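Local coordinates for protein enoyl-CoA hydratase (PDB 3LKE) that probably catalyses the addition of water across the double bond of enoyl-CoA thioesters, as crotonase-family hydratases do, at residues L129-K140 with L165-E175. Residues are numbered along the deposited sequence; the frame is centred on the assembly and turned at random.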
# COMPACT_ATOMS: atom_id res chain seq x y z
N LEU A 129 21.76 -13.60 3.39
CA LEU A 129 22.41 -14.76 2.79
C LEU A 129 21.33 -15.80 2.47
O LEU A 129 20.31 -15.87 3.16
CB LEU A 129 23.47 -15.35 3.75
CG LEU A 129 24.74 -14.50 3.94
CD1 LEU A 129 25.73 -15.21 4.86
CD2 LEU A 129 25.38 -14.20 2.59
N ARG A 130 21.55 -16.60 1.43
CA ARG A 130 20.63 -17.67 1.06
C ARG A 130 20.22 -18.55 2.24
O ARG A 130 19.07 -19.00 2.32
CB ARG A 130 21.24 -18.53 -0.05
CG ARG A 130 20.41 -19.75 -0.45
CD ARG A 130 19.30 -19.38 -1.42
NE ARG A 130 19.82 -18.59 -2.53
CZ ARG A 130 19.06 -18.01 -3.45
NH1 ARG A 130 17.74 -18.13 -3.39
NH2 ARG A 130 19.62 -17.30 -4.42
N ARG A 131 21.15 -18.80 3.15
CA ARG A 131 20.91 -19.76 4.23
C ARG A 131 20.11 -19.17 5.39
O ARG A 131 19.73 -19.89 6.31
CB ARG A 131 22.22 -20.35 4.75
CG ARG A 131 23.18 -19.33 5.31
CD ARG A 131 24.44 -19.99 5.84
NE ARG A 131 25.40 -18.99 6.29
CZ ARG A 131 25.46 -18.50 7.52
NH1 ARG A 131 24.60 -18.93 8.44
NH2 ARG A 131 26.36 -17.58 7.84
N ALA A 132 19.86 -17.87 5.36
CA ALA A 132 19.07 -17.22 6.40
C ALA A 132 17.68 -17.86 6.52
O ALA A 132 17.03 -18.16 5.52
CB ALA A 132 18.94 -15.74 6.12
N LYS A 133 17.23 -18.04 7.76
CA LYS A 133 15.89 -18.55 8.05
C LYS A 133 15.18 -17.55 8.95
O LYS A 133 15.83 -16.80 9.69
CB LYS A 133 15.97 -19.91 8.75
CG LYS A 133 16.34 -21.08 7.84
CD LYS A 133 15.18 -21.48 6.94
CE LYS A 133 15.44 -22.80 6.23
NZ LYS A 133 16.62 -22.72 5.31
N PHE A 134 13.85 -17.56 8.90
CA PHE A 134 13.02 -16.54 9.53
C PHE A 134 11.83 -17.19 10.22
O PHE A 134 11.38 -18.25 9.80
CB PHE A 134 12.50 -15.57 8.45
CG PHE A 134 13.60 -14.91 7.66
CD1 PHE A 134 14.10 -13.68 8.07
CD2 PHE A 134 14.12 -15.51 6.53
CE1 PHE A 134 15.11 -13.06 7.35
CE2 PHE A 134 15.13 -14.89 5.81
CZ PHE A 134 15.62 -13.66 6.23
N LEU A 135 11.34 -16.54 11.27
CA LEU A 135 10.23 -17.07 12.05
C LEU A 135 9.42 -15.95 12.71
O LEU A 135 9.99 -15.02 13.26
CB LEU A 135 10.76 -18.05 13.12
CG LEU A 135 9.74 -18.73 14.04
CD1 LEU A 135 8.83 -19.65 13.24
CD2 LEU A 135 10.46 -19.51 15.14
N GLU A 136 8.10 -16.05 12.63
CA GLU A 136 7.19 -15.16 13.35
C GLU A 136 6.27 -16.07 14.16
O GLU A 136 5.39 -16.71 13.60
CB GLU A 136 6.36 -14.35 12.36
CG GLU A 136 7.20 -13.61 11.34
CD GLU A 136 7.84 -12.37 11.90
OE1 GLU A 136 7.62 -12.07 13.10
OE2 GLU A 136 8.56 -11.68 11.15
N ASN A 137 6.50 -16.16 15.46
CA ASN A 137 5.87 -17.21 16.24
C ASN A 137 4.88 -16.71 17.28
O ASN A 137 4.56 -17.42 18.23
CB ASN A 137 6.93 -18.07 16.91
CG ASN A 137 6.46 -19.49 17.17
OD1 ASN A 137 5.66 -20.04 16.41
ND2 ASN A 137 6.97 -20.09 18.24
N PHE A 138 4.40 -15.49 17.09
CA PHE A 138 3.50 -14.86 18.05
C PHE A 138 2.23 -15.67 18.30
O PHE A 138 1.74 -15.72 19.42
CB PHE A 138 3.10 -13.46 17.58
CG PHE A 138 4.25 -12.54 17.30
CD1 PHE A 138 4.92 -11.90 18.34
CD2 PHE A 138 4.65 -12.28 16.00
CE1 PHE A 138 5.96 -11.05 18.09
CE2 PHE A 138 5.73 -11.42 15.74
CZ PHE A 138 6.37 -10.80 16.78
N HIS A 139 1.69 -16.29 17.24
CA HIS A 139 0.39 -16.98 17.33
C HIS A 139 0.44 -18.12 18.35
O HIS A 139 -0.42 -18.23 19.23
CB HIS A 139 -0.01 -17.52 15.95
CG HIS A 139 -1.37 -18.15 15.91
ND1 HIS A 139 -2.54 -17.42 16.03
CD2 HIS A 139 -1.76 -19.44 15.70
CE1 HIS A 139 -3.58 -18.24 15.93
NE2 HIS A 139 -3.13 -19.46 15.72
N LYS A 140 1.45 -18.98 18.24
CA LYS A 140 1.59 -20.09 19.17
C LYS A 140 1.98 -19.61 20.56
O LYS A 140 1.62 -20.24 21.56
CB LYS A 140 2.60 -21.11 18.64
CG LYS A 140 2.15 -21.80 17.34
CD LYS A 140 3.22 -22.75 16.82
CE LYS A 140 2.78 -23.42 15.52
NZ LYS A 140 2.64 -22.45 14.39
N LEU A 165 0.65 -15.39 7.56
CA LEU A 165 2.01 -15.65 8.00
C LEU A 165 2.01 -15.97 9.48
O LEU A 165 2.66 -16.91 9.93
CB LEU A 165 2.91 -14.43 7.72
CG LEU A 165 4.39 -14.65 8.07
CD1 LEU A 165 4.97 -15.63 7.07
CD2 LEU A 165 5.16 -13.34 8.06
N LEU A 166 1.26 -15.18 10.25
CA LEU A 166 1.21 -15.36 11.70
C LEU A 166 0.48 -16.65 12.07
O LEU A 166 0.89 -17.36 13.00
CB LEU A 166 0.58 -14.15 12.40
CG LEU A 166 1.40 -12.85 12.29
CD1 LEU A 166 0.67 -11.65 12.90
CD2 LEU A 166 2.78 -13.02 12.92
N LEU A 167 -0.58 -16.97 11.33
CA LEU A 167 -1.33 -18.20 11.60
C LEU A 167 -0.48 -19.43 11.35
O LEU A 167 -0.59 -20.42 12.07
CB LEU A 167 -2.58 -18.28 10.72
CG LEU A 167 -3.78 -17.41 11.05
CD1 LEU A 167 -4.92 -17.77 10.10
CD2 LEU A 167 -4.23 -17.58 12.50
N GLU A 168 0.36 -19.38 10.32
CA GLU A 168 1.17 -20.54 9.97
C GLU A 168 2.36 -20.76 10.91
O GLU A 168 2.71 -21.90 11.23
CB GLU A 168 1.61 -20.48 8.52
CG GLU A 168 0.43 -20.54 7.57
CD GLU A 168 0.84 -20.70 6.14
OE1 GLU A 168 2.04 -20.55 5.85
OE2 GLU A 168 -0.05 -20.97 5.31
N GLY A 169 2.98 -19.66 11.34
CA GLY A 169 4.09 -19.70 12.27
C GLY A 169 5.18 -20.69 11.89
O GLY A 169 5.73 -21.39 12.75
N LYS A 170 5.51 -20.73 10.61
CA LYS A 170 6.51 -21.68 10.13
C LYS A 170 7.86 -21.01 9.93
O LYS A 170 7.93 -19.84 9.57
CB LYS A 170 6.06 -22.31 8.81
CG LYS A 170 4.77 -23.11 8.92
CD LYS A 170 4.49 -23.90 7.65
CE LYS A 170 4.19 -22.99 6.47
NZ LYS A 170 5.41 -22.30 5.96
N LEU A 171 8.93 -21.75 10.17
CA LEU A 171 10.25 -21.30 9.75
C LEU A 171 10.21 -21.14 8.24
O LEU A 171 9.83 -22.07 7.53
CB LEU A 171 11.32 -22.32 10.13
CG LEU A 171 12.07 -22.10 11.45
CD1 LEU A 171 12.71 -23.40 11.93
CD2 LEU A 171 13.11 -20.99 11.29
N PHE A 172 10.56 -19.97 7.73
CA PHE A 172 10.52 -19.77 6.29
C PHE A 172 11.86 -19.31 5.73
O PHE A 172 12.70 -18.77 6.44
CB PHE A 172 9.35 -18.88 5.84
CG PHE A 172 9.36 -17.48 6.43
CD1 PHE A 172 8.76 -17.23 7.65
CD2 PHE A 172 9.90 -16.41 5.72
CE1 PHE A 172 8.74 -15.95 8.19
CE2 PHE A 172 9.88 -15.12 6.24
CZ PHE A 172 9.29 -14.89 7.48
N THR A 173 12.04 -19.54 4.43
CA THR A 173 13.34 -19.37 3.80
C THR A 173 13.57 -17.95 3.34
O THR A 173 12.64 -17.14 3.25
CB THR A 173 13.44 -20.25 2.54
OG1 THR A 173 12.44 -19.84 1.60
CG2 THR A 173 13.24 -21.71 2.89
N SER A 174 14.82 -17.66 3.01
CA SER A 174 15.17 -16.39 2.39
C SER A 174 14.39 -16.19 1.09
O SER A 174 13.97 -15.08 0.77
CB SER A 174 16.68 -16.35 2.12
OG SER A 174 17.08 -17.48 1.35
N GLU A 175 14.19 -17.27 0.34
CA GLU A 175 13.43 -17.16 -0.91
C GLU A 175 12.02 -16.66 -0.62
O GLU A 175 11.51 -15.78 -1.33
CB GLU A 175 13.37 -18.51 -1.64
CG GLU A 175 14.49 -18.70 -2.65
CD GLU A 175 14.44 -17.69 -3.78
OE1 GLU A 175 13.34 -17.46 -4.34
OE2 GLU A 175 15.50 -17.12 -4.13
O HOH W 1 16.67 -20.20 3.73
O HOH W 2 6.95 -17.56 10.64
O HOH W 3 2.81 -16.75 14.64
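Phe-134 and Phe-172 form the tight centre of this contact, an antiparallel hydrogen-bonded pair in the small sheet of the crotonase fold, where strand 133-135 lies between strands 111-113 and 172-173. Their backbones bond both ways, Phe-172 N to Phe-134 O at 2.8 Å and Phe-134 N to Phe-172 O at 3.0 Å. The side chain of Phe-172 stands between its own backbone N and carbonyl carbon (chi1 59°), which brings the ring face against Phe-134 CB, 3.4 Å from Phe-172 CZ. This is a CH-pi contact; the two rings, tilted by 22°, are slid apart and barely overlap. Ala-177 of helix 174-180 packs on both phenylalanine side chains, and a flat, apolar residue suits this buried layer. Were Phe-172 cut back to an alanine, Phe-134 CB would probably lose the ring face it packs on, and a gap would open beside Glu-136 CG, which now meets the ring edge.

Toward helix 159-168 direct backbone bonds give way to water: one molecule joins Glu-136 N to Lys-170 O, another links Glu-136 O, His-139 N and Leu-166 O. Here Leu-167 CD2 lies over a face of the His-139 imidazole, while His-139 NE2 bonds to Ala-203 O of the second subunit.

At the other end, Ser-174, whose short side chain points toward the Leu-129 to Ala-132 turn, donates OG to Arg-130 O at 2.7 Å. A water also donates to Arg-130 O and to Ala-132 O, and accepts from Ser-174 N and Lys-133 NZ. On the solvent side, exposed Leu-171 rests CD2 loosely against Leu-135 CB (4.2 Å), and Arg-130 NH1 makes a bent salt bridge (134° at the hydrogen) to the anti lone pair of exposed Glu-175 OE2 at 2.6 Å, guanidinium and carboxylate nearly coplanar; Arg-130 NE pairs with Glu-188. An apolar, backbone-bonded centre thus carries the pairing, whereas water and charge complete it on either side.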